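Local coordinates for protein Cas13d (uncultured Ruminococcus sp, PDB 6IV9) that binds CRISPR RNA and, through its two HEPN domains, probably matures that guide and cleaves target RNA, at residues Val633-Tyr638 with Leu726-Met731; Gln642-Val647 with Leu733-Leu738; Lys652-Val657 with Glu689-Ile694. The protein carries 2 engineered substitutions. All coordinates share one frame; numbering follows the deposited sequence.

Contact 1: Val633-Tyr638 with Leu726-Met731; sequences VYLIKY and LYLTVM. With nucleotides of chain B.
Leu635 meets the helix 726-731 with both of its methyl branches, which come against Met731 together: CD1 also approaches Leu728, and CD2 the Met731 carbonyl. CD1 lies 4.0 Å from Met731 CB and 4.3 Å from Leu728 CD2, whereas CD2 comes 3.5 Å from Met731 O, so that one methyl rests against the carbonyl oxygen closing the segment. With CG beside the backbone N and anti to the carbonyl carbon (chi1 -73°), the isobutyl fork is directed across the gap, where it crosses the side chain of Met731 at about a right angle. The methionine offers its CB to the leucine, then bends twice and carries its terminal methyl CE away to Ile644 and Val647 of the next short helix. Shortening Leu635 to an alanine is likely to open a gap beside Leu728 and Met731, since both methyls that touch them would be gone. In the next shell, Leu635 also leans on Val735. Beside it, Tyr638 CD2 sits 3.4 Å above one face of the Tyr634 ring, toward its rim, and Tyr634 in turn makes an edge-to-face pair with Tyr732. On the RNA side, Thr729 CG2 is 3.9 Å from C4' of U38 of chain B. The arrangement is apolar helix-on-helix packing, in which the short helix 630-638 lies against the long helix 713-760 that also meets the RNA.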
loop_
_atom_site.group_PDB
_atom_site.type_symbol
_atom_site.label_atom_id
_atom_site.label_comp_id
_atom_site.label_asym_id
_atom_site.label_seq_id
_atom_site.Cartn_x
_atom_site.Cartn_y
_atom_site.Cartn_z
ATOM N N VAL A 633 -5.789 -4.395 15.592
ATOM C CA VAL A 633 -6.164 -5.384 14.547
ATOM C C VAL A 633 -4.933 -5.715 13.699
ATOM O O VAL A 633 -4.730 -6.854 13.389
ATOM C CB VAL A 633 -7.333 -4.867 13.700
ATOM C CG1 VAL A 633 -7.556 -5.735 12.483
ATOM C CG2 VAL A 633 -8.593 -4.750 14.525
ATOM N N TYR A 634 -4.144 -4.704 13.373
ATOM C CA TYR A 634 -2.921 -4.920 12.571
ATOM C C TYR A 634 -1.980 -5.866 13.327
ATOM O O TYR A 634 -1.454 -6.753 12.736
ATOM C CB TYR A 634 -2.239 -3.578 12.298
ATOM C CG TYR A 634 -1.078 -3.668 11.348
ATOM C CD1 TYR A 634 0.173 -4.045 11.789
ATOM C CD2 TYR A 634 -1.232 -3.406 10.003
ATOM C CE1 TYR A 634 1.243 -4.140 10.927
ATOM C CE2 TYR A 634 -0.172 -3.505 9.125
ATOM C CZ TYR A 634 1.071 -3.880 9.586
ATOM O OH TYR A 634 2.124 -4.008 8.749
ATOM N N LEU A 635 -1.808 -5.647 14.624
ATOM C CA LEU A 635 -0.897 -6.486 15.434
ATOM C C LEU A 635 -1.396 -7.928 15.495
ATOM O O LEU A 635 -0.610 -8.805 15.391
ATOM C CB LEU A 635 -0.784 -5.874 16.829
ATOM C CG LEU A 635 0.047 -4.602 16.899
ATOM C CD1 LEU A 635 -0.204 -3.853 18.192
ATOM C CD2 LEU A 635 1.515 -4.927 16.758
ATOM N N ILE A 636 -2.683 -8.118 15.702
ATOM C CA ILE A 636 -3.228 -9.497 15.772
ATOM C C ILE A 636 -3.094 -10.183 14.416
ATOM O O ILE A 636 -2.799 -11.330 14.385
ATOM C CB ILE A 636 -4.678 -9.485 16.270
ATOM C CG1 ILE A 636 -4.763 -8.901 17.675
ATOM C CG2 ILE A 636 -5.254 -10.877 16.207
ATOM C CD1 ILE A 636 -3.877 -9.589 18.660
ATOM N N LYS A 637 -3.333 -9.450 13.347
ATOM C CA LYS A 637 -3.280 -9.986 11.971
ATOM C C LYS A 637 -1.873 -10.495 11.636
ATOM O O LYS A 637 -1.756 -11.579 11.100
ATOM C CB LYS A 637 -3.588 -8.784 11.084
ATOM C CG LYS A 637 -3.825 -9.027 9.617
ATOM C CD LYS A 637 -4.493 -7.839 8.971
ATOM C CE LYS A 637 -3.531 -6.791 8.460
ATOM N NZ LYS A 637 -4.134 -5.926 7.426
ATOM N N TYR A 638 -0.852 -9.711 11.958
ATOM C CA TYR A 638 0.532 -10.055 11.557
ATOM C C TYR A 638 1.374 -10.620 12.698
ATOM O O TYR A 638 2.444 -11.110 12.436
ATOM C CB TYR A 638 1.216 -8.822 10.963
ATOM C CG TYR A 638 0.694 -8.441 9.607
ATOM C CD1 TYR A 638 0.575 -9.377 8.604
ATOM C CD2 TYR A 638 0.296 -7.156 9.327
ATOM C CE1 TYR A 638 0.075 -9.047 7.359
ATOM C CE2 TYR A 638 -0.191 -6.803 8.087
ATOM C CZ TYR A 638 -0.293 -7.749 7.095
ATOM O OH TYR A 638 -0.785 -7.410 5.886
ATOM N N LEU A 726 -1.014 4.746 23.317
ATOM C CA LEU A 726 0.445 4.823 23.078
ATOM C C LEU A 726 1.031 3.420 22.979
ATOM O O LEU A 726 1.841 3.206 22.131
ATOM C CB LEU A 726 1.112 5.586 24.219
ATOM C CG LEU A 726 2.634 5.525 24.207
ATOM C CD1 LEU A 726 3.183 6.126 22.935
ATOM C CD2 LEU A 726 3.207 6.227 25.408
ATOM N N TYR A 727 0.605 2.523 23.856
ATOM C CA TYR A 727 1.150 1.147 23.847
ATOM C C TYR A 727 0.852 0.486 22.502
ATOM O O TYR A 727 1.745 -0.032 21.892
ATOM C CB TYR A 727 0.514 0.329 24.972
ATOM C CG TYR A 727 0.804 -1.144 24.908
ATOM C CD1 TYR A 727 2.091 -1.612 24.986
ATOM C CD2 TYR A 727 -0.197 -2.070 24.724
ATOM C CE1 TYR A 727 2.378 -2.958 24.920
ATOM C CE2 TYR A 727 0.069 -3.423 24.644
ATOM C CZ TYR A 727 1.365 -3.875 24.745
ATOM O OH TYR A 727 1.665 -5.189 24.657
ATOM N N LEU A 728 -0.386 0.568 22.049
ATOM C CA LEU A 728 -0.739 -0.057 20.753
ATOM C C LEU A 728 0.033 0.610 19.611
ATOM O O LEU A 728 0.464 -0.085 18.726
ATOM C CB LEU A 728 -2.246 0.060 20.545
ATOM C CG LEU A 728 -3.083 -0.813 21.465
ATOM C CD1 LEU A 728 -4.559 -0.583 21.237
ATOM C CD2 LEU A 728 -2.726 -2.268 21.284
ATOM N N THR A 729 0.140 1.930 19.640
ATOM C CA THR A 729 0.853 2.663 18.572
ATOM C C THR A 729 2.319 2.233 18.533
ATOM O O THR A 729 2.808 1.949 17.471
ATOM C CB THR A 729 0.771 4.177 18.779
ATOM O OG1 THR A 729 -0.595 4.556 18.755
ATOM C CG2 THR A 729 1.527 4.949 17.728
ATOM N N VAL A 730 2.969 2.152 19.676
ATOM C CA VAL A 730 4.414 1.804 19.652
ATOM C C VAL A 730 4.633 0.392 19.096
ATOM O O VAL A 730 5.503 0.209 18.293
ATOM C CB VAL A 730 5.021 1.979 21.055
ATOM C CG1 VAL A 730 6.374 1.326 21.163
ATOM C CG2 VAL A 730 5.074 3.438 21.455
ATOM N N MET A 731 3.874 -0.582 19.568
ATOM C CA MET A 731 4.030 -1.970 19.072
ATOM C C MET A 731 3.642 -2.043 17.587
ATOM O O MET A 731 4.289 -2.723 16.852
ATOM C CB MET A 731 3.245 -2.958 19.935
ATOM C CG MET A 731 3.657 -2.911 21.390
ATOM S SD MET A 731 5.441 -2.781 21.706
ATOM C CE MET A 731 6.025 -4.338 21.063
ATOM P P U B 38 1.279 5.979 11.410
ATOM O OP1 U B 38 1.892 4.728 11.105
ATOM O OP2 U B 38 -0.133 6.210 11.244
ATOM O "O5'" U B 38 1.658 6.240 12.933
ATOM C "C5'" U B 38 1.078 7.301 13.593
ATOM C "C4'" U B 38 1.849 7.580 14.866
ATOM O "O4'" U B 38 3.231 7.829 14.521
ATOM C "C3'" U B 38 1.378 8.858 15.528
ATOM O "O3'" U B 38 0.314 8.508 16.418
ATOM C "C2'" U B 38 2.632 9.348 16.254
ATOM O "O2'" U B 38 2.857 8.650 17.458
ATOM C "C1'" U B 38 3.727 8.910 15.294
ATOM N N1 U B 38 4.173 9.978 14.395
ATOM C C2 U B 38 5.498 9.937 13.995
ATOM O O2 U B 38 6.273 9.063 14.371
ATOM N N3 U B 38 5.871 10.938 13.122
ATOM C C4 U B 38 5.056 11.944 12.603
ATOM O O4 U B 38 5.528 12.777 11.811
ATOM C C5 U B 38 3.681 11.876 13.029
ATOM C C6 U B 38 3.299 10.917 13.893
#

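Contact 2: Gln642-Val647 with Leu733-Leu738; sequences QKIREV and LLVKNL. With nucleotides of chain B.
Lys736 NZ is gripped by three consecutive phosphates of the RNA: it donates to OP1 of G36 of chain B at 2.6 Å, to OP2 of A37 of chain B at 2.7 Å and to OP1 of U38 of chain B at 2.9 Å. The chain leaves the helix with CG anti to the backbone N (chi1 176°) and turns at chi3 (75°), which brings the ammonium group into the bend of the RNA backbone. The same OP2 of A37 of chain B takes a second hydrogen bond from Asn737 ND2, and that amide nitrogen also donates to the Leu733 carbonyl oxygen at 3.0 Å. The Leu733 oxygen lies close to the amide plane of Asn737, while the donor is tilted from the carbonyl plane. Leu733 O already receives the helical bond from Asn737 N, and the two donors approach from opposite faces of its plane. This double use of ND2 is likely to fix the rotation of the amide and hold it toward the phosphate. Leu733 adds a van der Waals contact, its CD1 lying 3.6 Å from OP1 of U38 of chain B.

Residues Leu734 and Val735 face the helix 642-647. Val735 CG2 meets Ile644 CD1 at 3.7 Å, and Leu734 CD2 meets Val647 CG1 at 3.9 Å; in both pairs the side chains cross at a slant. Val735 also touches Tyr638. The segment 733-738 is therefore amphipathic in use: branched hydrocarbon seats it in the protein core, while the lysine and asparagine that follow in sequence bind crRNA phosphates. These bonds go to phosphate oxygens and would not by themselves depend on the base sequence.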
loop_
_atom_site.group_PDB
_atom_site.type_symbol
_atom_site.label_atom_id
_atom_site.label_comp_id
_atom_site.label_asym_id
_atom_site.label_seq_id
_atom_site.Cartn_x
_atom_site.Cartn_y
_atom_site.Cartn_z
ATOM N N GLN A 642 0.350 -12.434 22.823
ATOM C CA GLN A 642 1.261 -12.768 23.933
ATOM C C GLN A 642 2.711 -12.432 23.575
ATOM O O GLN A 642 3.406 -11.916 24.417
ATOM C CB GLN A 642 1.078 -14.234 24.263
ATOM C CG GLN A 642 1.725 -14.608 25.566
ATOM C CD GLN A 642 2.437 -15.896 25.301
ATOM O OE1 GLN A 642 3.608 -15.899 24.939
ATOM N NE2 GLN A 642 1.704 -16.988 25.400
ATOM N N LYS A 643 3.135 -12.752 22.362
ATOM C CA LYS A 643 4.526 -12.456 21.947
ATOM C C LYS A 643 4.760 -10.945 21.893
ATOM O O LYS A 643 5.786 -10.509 22.330
ATOM C CB LYS A 643 4.874 -13.210 20.667
ATOM C CG LYS A 643 5.027 -14.705 20.875
ATOM C CD LYS A 643 5.371 -15.452 19.637
ATOM C CE LYS A 643 5.035 -16.917 19.739
ATOM N NZ LYS A 643 5.711 -17.522 20.900
ATOM N N ILE A 644 3.796 -10.193 21.387
ATOM C CA ILE A 644 3.947 -8.716 21.299
ATOM C C ILE A 644 4.098 -8.147 22.712
ATOM O O ILE A 644 4.947 -7.307 22.923
ATOM C CB ILE A 644 2.741 -8.105 20.568
ATOM C CG1 ILE A 644 2.847 -8.364 19.069
ATOM C CG2 ILE A 644 2.621 -6.627 20.876
ATOM C CD1 ILE A 644 4.156 -7.936 18.498
ATOM N N ARG A 645 3.301 -8.638 23.648
ATOM C CA ARG A 645 3.390 -8.136 25.035
ATOM C C ARG A 645 4.787 -8.425 25.584
ATOM O O ARG A 645 5.265 -7.607 26.293
ATOM C CB ARG A 645 2.309 -8.729 25.932
ATOM C CG ARG A 645 2.411 -8.281 27.380
ATOM C CD ARG A 645 2.278 -6.788 27.558
ATOM N NE ARG A 645 2.520 -6.320 28.907
ATOM C CZ ARG A 645 3.691 -5.925 29.364
ATOM N NH1 ARG A 645 4.746 -5.951 28.584
ATOM N NH2 ARG A 645 3.815 -5.504 30.600
ATOM N N GLU A 646 5.368 -9.582 25.284
ATOM C CA GLU A 646 6.738 -9.917 25.753
ATOM C C GLU A 646 7.773 -8.997 25.102
ATOM O O GLU A 646 8.684 -8.563 25.769
ATOM C CB GLU A 646 7.064 -11.380 25.506
ATOM C CG GLU A 646 6.221 -12.300 26.354
ATOM C CD GLU A 646 6.292 -12.036 27.848
ATOM O OE1 GLU A 646 7.393 -12.120 28.414
ATOM O OE2 GLU A 646 5.241 -11.746 28.436
ATOM N N VAL A 647 7.601 -8.714 23.816
ATOM C CA VAL A 647 8.544 -7.823 23.085
ATOM C C VAL A 647 8.500 -6.433 23.707
ATOM O O VAL A 647 9.519 -5.809 23.766
ATOM C CB VAL A 647 8.277 -7.765 21.578
ATOM C CG1 VAL A 647 9.114 -6.683 20.934
ATOM C CG2 VAL A 647 8.544 -9.102 20.933
ATOM N N LEU A 733 3.897 0.316 15.313
ATOM C CA LEU A 733 4.966 0.951 14.502
ATOM C C LEU A 733 6.085 -0.074 14.284
ATOM O O LEU A 733 6.585 -0.180 13.187
ATOM C CB LEU A 733 5.482 2.141 15.306
ATOM C CG LEU A 733 5.213 3.544 14.783
ATOM C CD1 LEU A 733 4.152 3.625 13.720
ATOM C CD2 LEU A 733 4.991 4.530 15.903
ATOM N N LEU A 734 6.431 -0.823 15.316
ATOM C CA LEU A 734 7.507 -1.825 15.166
ATOM C C LEU A 734 7.111 -2.927 14.176
ATOM O O LEU A 734 7.862 -3.173 13.264
ATOM C CB LEU A 734 7.772 -2.433 16.542
ATOM C CG LEU A 734 8.674 -3.656 16.544
ATOM C CD1 LEU A 734 10.073 -3.292 16.109
ATOM C CD2 LEU A 734 8.684 -4.314 17.902
ATOM N N VAL A 735 5.948 -3.542 14.365
ATOM C CA VAL A 735 5.518 -4.650 13.466
ATOM C C VAL A 735 5.300 -4.127 12.041
ATOM O O VAL A 735 5.811 -4.728 11.126
ATOM C CB VAL A 735 4.277 -5.367 14.026
ATOM C CG1 VAL A 735 3.755 -6.434 13.094
ATOM C CG2 VAL A 735 4.535 -5.940 15.403
ATOM N N LYS A 736 4.626 -2.994 11.901
ATOM C CA LYS A 736 4.343 -2.446 10.557
ATOM C C LYS A 736 5.662 -2.167 9.835
ATOM O O LYS A 736 5.767 -2.522 8.701
ATOM C CB LYS A 736 3.553 -1.147 10.662
ATOM C CG LYS A 736 3.302 -0.448 9.341
ATOM C CD LYS A 736 2.989 0.996 9.495
ATOM C CE LYS A 736 4.198 1.831 9.817
ATOM N NZ LYS A 736 3.919 3.270 9.698
ATOM N N ASN A 737 6.633 -1.590 10.522
ATOM C CA ASN A 737 7.926 -1.290 9.866
ATOM C C ASN A 737 8.616 -2.577 9.400
ATOM O O ASN A 737 9.190 -2.560 8.344
ATOM C CB ASN A 737 8.792 -0.351 10.692
ATOM C CG ASN A 737 8.465 1.078 10.350
ATOM O OD1 ASN A 737 8.877 1.562 9.317
ATOM N ND2 ASN A 737 7.693 1.727 11.188
ATOM N N LEU A 738 8.576 -3.624 10.208
ATOM C CA LEU A 738 9.197 -4.921 9.843
ATOM C C LEU A 738 8.456 -5.583 8.675
ATOM O O LEU A 738 9.095 -6.147 7.824
ATOM C CB LEU A 738 9.262 -5.799 11.087
ATOM C CG LEU A 738 10.250 -5.300 12.135
ATOM C CD1 LEU A 738 10.169 -6.132 13.398
ATOM C CD2 LEU A 738 11.651 -5.294 11.576
ATOM P P A B 37 7.262 5.536 10.140
ATOM O OP1 A B 37 8.291 5.352 11.147
ATOM O OP2 A B 37 6.345 4.355 9.929
ATOM O "O5'" A B 37 6.380 6.806 10.538
ATOM C "C5'" A B 37 5.484 6.669 11.671
ATOM C "C4'" A B 37 4.207 7.456 11.491
ATOM O "O4'" A B 37 4.546 8.853 11.341
ATOM C "C3'" A B 37 3.376 7.058 10.271
ATOM O "O3'" A B 37 1.994 7.147 10.618
ATOM C "C2'" A B 37 3.736 8.114 9.233
ATOM O "O2'" A B 37 2.725 8.390 8.285
ATOM C "C1'" A B 37 4.019 9.343 10.105
ATOM N N9 A B 37 5.045 10.187 9.525
ATOM C C8 A B 37 6.401 9.965 9.518
ATOM N N7 A B 37 7.086 10.921 8.941
ATOM C C5 A B 37 6.113 11.801 8.493
ATOM C C6 A B 37 6.188 13.006 7.787
ATOM N N6 A B 37 7.332 13.537 7.371
ATOM N N1 A B 37 5.030 13.646 7.504
ATOM C C2 A B 37 3.886 13.124 7.943
ATOM N N3 A B 37 3.684 11.987 8.604
ATOM C C4 A B 37 4.857 11.383 8.878
ATOM P P U B 38 1.279 5.979 11.410
ATOM O OP1 U B 38 1.892 4.728 11.105
ATOM O OP2 U B 38 -0.133 6.210 11.244
ATOM O "O5'" U B 38 1.658 6.240 12.933
ATOM C "C5'" U B 38 1.078 7.301 13.593
ATOM C "C4'" U B 38 1.849 7.580 14.866
ATOM O "O4'" U B 38 3.231 7.829 14.521
ATOM C "C3'" U B 38 1.378 8.858 15.528
ATOM O "O3'" U B 38 0.314 8.508 16.418
ATOM C "C2'" U B 38 2.632 9.348 16.254
ATOM O "O2'" U B 38 2.857 8.650 17.458
ATOM C "C1'" U B 38 3.727 8.910 15.294
ATOM N N1 U B 38 4.173 9.978 14.395
ATOM C C2 U B 38 5.498 9.937 13.995
ATOM O O2 U B 38 6.273 9.063 14.371
ATOM N N3 U B 38 5.871 10.938 13.122
ATOM C C4 U B 38 5.056 11.944 12.603
ATOM O O4 U B 38 5.528 12.777 11.811
ATOM C C5 U B 38 3.681 11.876 13.029
ATOM C C6 U B 38 3.299 10.917 13.893
ATOM P P G B 36 3.232 5.022 6.487
ATOM O OP1 G B 36 3.006 3.769 7.274
ATOM O OP2 G B 36 2.333 6.200 6.740
ATOM O "O5'" G B 36 4.657 5.660 6.643
ATOM C "C5'" G B 36 5.815 4.821 6.524
ATOM C "C4'" G B 36 7.065 5.663 6.507
ATOM O "O4'" G B 36 7.044 6.538 5.371
ATOM C "C3'" G B 36 7.249 6.570 7.718
ATOM O "O3'" G B 36 7.956 5.947 8.783
ATOM C "C2'" G B 36 8.038 7.732 7.162
ATOM O "O2'" G B 36 9.415 7.417 7.050
ATOM C "C1'" G B 36 7.545 7.795 5.720
ATOM N N9 G B 36 6.507 8.780 5.553
ATOM C C8 G B 36 5.188 8.689 5.921
ATOM N N7 G B 36 4.515 9.778 5.670
ATOM C C5 G B 36 5.455 10.642 5.147
ATOM C C6 G B 36 5.315 11.967 4.689
ATOM O O6 G B 36 4.297 12.663 4.657
ATOM N N1 G B 36 6.513 12.466 4.208
ATOM C C2 G B 36 7.697 11.780 4.181
ATOM N N2 G B 36 8.741 12.428 3.673
ATOM N N3 G B 36 7.844 10.543 4.611
ATOM C C4 G B 36 6.690 10.041 5.079
#

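Contact 3: Lys652-Val657 with Glu689-Ile694; sequences KVVMFV and ELARMI
Val654 and Ala691 have the nearest CA atoms of the segments 652-657 and 689-694, 6.0 Å apart, and their side chains both point into the interface. Val654 CG1 lies 3.8 Å from Ala691 CB, and the same methyl is 3.9 Å from Ile694 CD1. This branch stands anti to the backbone N (chi1 169°), which sets CG1 between the alanine methyl and the tip of the isoleucine. The other branch, CG2, is turned to Ile694 CG2 at 4.1 Å, so valine and isoleucine meet through two pairs of methyls as their side chains pass at an angle.

Met655 comes from the next position on the same helix and works from the flank. Bent at both chi2 and chi3, it brings its SD within 3.8 Å of Ala691 CB, and CG also lies alongside that methyl. Ala691 is thus touched by the valine branch and by the thioether. The segment axes approach to 9.4 Å, consistent with the small alanine side chain at this point, and they cross steeply, at 131° between their N-to-C directions. The methionine continues onto Glu684, Arg687 and Ser688 of its partner helix.

Further out, Ile694 rests on Ala648 and Leu690 on Leu726 of the helix 713-760, while Phe656 forms an edge-to-face pair with Tyr848. No hydrogen bond links the two segments; the contact is carried by hydrocarbon groups and the methionine sulfur. Cohesion here consequently depends on the fit of apolar shapes, and between the two segments no polar bond fixes the register.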
loop_
_atom_site.group_PDB
_atom_site.type_symbol
_atom_site.label_atom_id
_atom_site.label_comp_id
_atom_site.label_asym_id
_atom_site.label_seq_id
_atom_site.Cartn_x
_atom_site.Cartn_y
_atom_site.Cartn_z
ATOM N N LYS A 652 15.030 -1.371 25.121
ATOM C CA LYS A 652 15.856 -0.894 23.988
ATOM C C LYS A 652 15.019 -0.804 22.715
ATOM O O LYS A 652 15.169 0.151 21.992
ATOM C CB LYS A 652 17.039 -1.828 23.770
ATOM C CG LYS A 652 18.180 -1.604 24.741
ATOM C CD LYS A 652 19.426 -2.315 24.332
ATOM C CE LYS A 652 19.284 -3.808 24.413
ATOM N NZ LYS A 652 20.609 -4.463 24.379
ATOM N N VAL A 653 14.225 -1.828 22.454
ATOM C CA VAL A 653 13.343 -1.821 21.254
ATOM C C VAL A 653 12.306 -0.703 21.382
ATOM O O VAL A 653 12.163 0.057 20.475
ATOM C CB VAL A 653 12.629 -3.174 21.127
ATOM C CG1 VAL A 653 11.599 -3.140 20.027
ATOM C CG2 VAL A 653 13.606 -4.310 20.921
ATOM N N VAL A 654 11.632 -0.617 22.520
ATOM C CA VAL A 654 10.599 0.435 22.725
ATOM C C VAL A 654 11.247 1.818 22.650
ATOM O O VAL A 654 10.702 2.673 22.032
ATOM C CB VAL A 654 9.846 0.211 24.040
ATOM C CG1 VAL A 654 8.979 1.394 24.391
ATOM C CG2 VAL A 654 9.041 -1.064 23.978
ATOM N N MET A 655 12.418 1.983 23.242
ATOM C CA MET A 655 13.125 3.286 23.190
ATOM C C MET A 655 13.486 3.602 21.735
ATOM O O MET A 655 13.459 4.752 21.376
ATOM C CB MET A 655 14.378 3.299 24.070
ATOM C CG MET A 655 14.094 3.536 25.538
ATOM S SD MET A 655 13.369 5.132 25.893
ATOM C CE MET A 655 14.778 6.204 25.653
ATOM N N PHE A 656 13.833 2.588 20.949
ATOM C CA PHE A 656 14.161 2.853 19.531
ATOM C C PHE A 656 12.935 3.432 18.817
ATOM O O PHE A 656 13.053 4.406 18.135
ATOM C CB PHE A 656 14.607 1.578 18.823
ATOM C CG PHE A 656 14.667 1.758 17.335
ATOM C CD1 PHE A 656 15.552 2.653 16.775
ATOM C CD2 PHE A 656 13.811 1.071 16.505
ATOM C CE1 PHE A 656 15.581 2.860 15.413
ATOM C CE2 PHE A 656 13.847 1.272 15.139
ATOM C CZ PHE A 656 14.720 2.173 14.604
ATOM N N VAL A 657 11.773 2.828 19.016
ATOM C CA VAL A 657 10.521 3.326 18.377
ATOM C C VAL A 657 10.169 4.723 18.898
ATOM O O VAL A 657 9.864 5.573 18.113
ATOM C CB VAL A 657 9.357 2.343 18.580
ATOM C CG1 VAL A 657 8.067 2.886 18.014
ATOM C CG2 VAL A 657 9.669 0.999 17.972
ATOM N N GLU A 689 10.775 7.298 30.666
ATOM C CA GLU A 689 9.440 7.111 31.423
ATOM C C GLU A 689 8.227 6.397 30.745
ATOM O O GLU A 689 7.670 5.490 31.292
ATOM C CB GLU A 689 9.033 8.454 32.032
ATOM C CG GLU A 689 8.277 8.338 33.343
ATOM C CD GLU A 689 8.092 9.643 34.109
ATOM O OE1 GLU A 689 8.931 10.549 33.964
ATOM O OE2 GLU A 689 7.112 9.748 34.856
ATOM N N LEU A 690 8.045 6.724 29.474
ATOM C CA LEU A 690 7.002 6.097 28.634
ATOM C C LEU A 690 7.402 4.639 28.384
ATOM O O LEU A 690 6.545 3.799 28.420
ATOM C CB LEU A 690 6.847 6.906 27.349
ATOM C CG LEU A 690 6.295 8.308 27.554
ATOM C CD1 LEU A 690 6.356 9.124 26.286
ATOM C CD2 LEU A 690 4.892 8.252 28.091
ATOM N N ALA A 691 8.684 4.379 28.154
ATOM C CA ALA A 691 9.158 3.002 27.907
ATOM C C ALA A 691 8.921 2.131 29.144
ATOM O O ALA A 691 8.552 0.995 28.992
ATOM C CB ALA A 691 10.592 2.995 27.481
ATOM N N ARG A 692 9.163 2.680 30.329
ATOM C CA ARG A 692 8.929 1.939 31.589
ATOM C C ARG A 692 7.440 1.640 31.747
ATOM O O ARG A 692 7.113 0.569 32.185
ATOM C CB ARG A 692 9.427 2.758 32.772
ATOM C CG ARG A 692 10.924 2.650 32.964
ATOM C CD ARG A 692 11.302 3.022 34.380
ATOM N NE ARG A 692 11.304 4.460 34.551
ATOM C CZ ARG A 692 12.197 5.288 34.043
ATOM N NH1 ARG A 692 11.976 6.581 34.101
ATOM N NH2 ARG A 692 13.301 4.831 33.489
ATOM N N MET A 693 6.586 2.590 31.399
ATOM C CA MET A 693 5.127 2.376 31.519
ATOM C C MET A 693 4.708 1.226 30.609
ATOM O O MET A 693 3.919 0.420 31.029
ATOM C CB MET A 693 4.368 3.610 31.055
ATOM C CG MET A 693 4.447 4.734 32.010
ATOM S SD MET A 693 3.124 5.880 31.678
ATOM C CE MET A 693 2.428 5.166 30.201
ATOM N N ILE A 694 5.219 1.221 29.388
ATOM C CA ILE A 694 4.906 0.165 28.392
ATOM C C ILE A 694 5.426 -1.178 28.906
ATOM O O ILE A 694 4.718 -2.156 28.845
ATOM C CB ILE A 694 5.495 0.557 27.033
ATOM C CG1 ILE A 694 4.684 1.690 26.418
ATOM C CG2 ILE A 694 5.582 -0.633 26.112
ATOM C CD1 ILE A 694 5.380 2.407 25.332
#

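In the fold
The helix 713-760 ties the three contacts together. Contacts 1 and 2 use successive parts of it, with centres about 7 Å apart, and join directly where Leu635 CD2 meets Val735 CG2 at 3.5 Å; their other helices, 630-638 and 641-647, are consecutive in the chain. Contact 3, whose centre is about 15 Å from that of contact 1 and 12 Å from that of contact 2, is formed by helices lying between the partners of both in sequence. Val653 CG1 touches Leu734 CD2 at 3.8 Å, and Ile694 packs on Tyr727 and Val730. Contact 2 alone grips the phosphates of crRNA through hydrogen bonds; contact 3 has its nearest atom about 6 Å from the RNA.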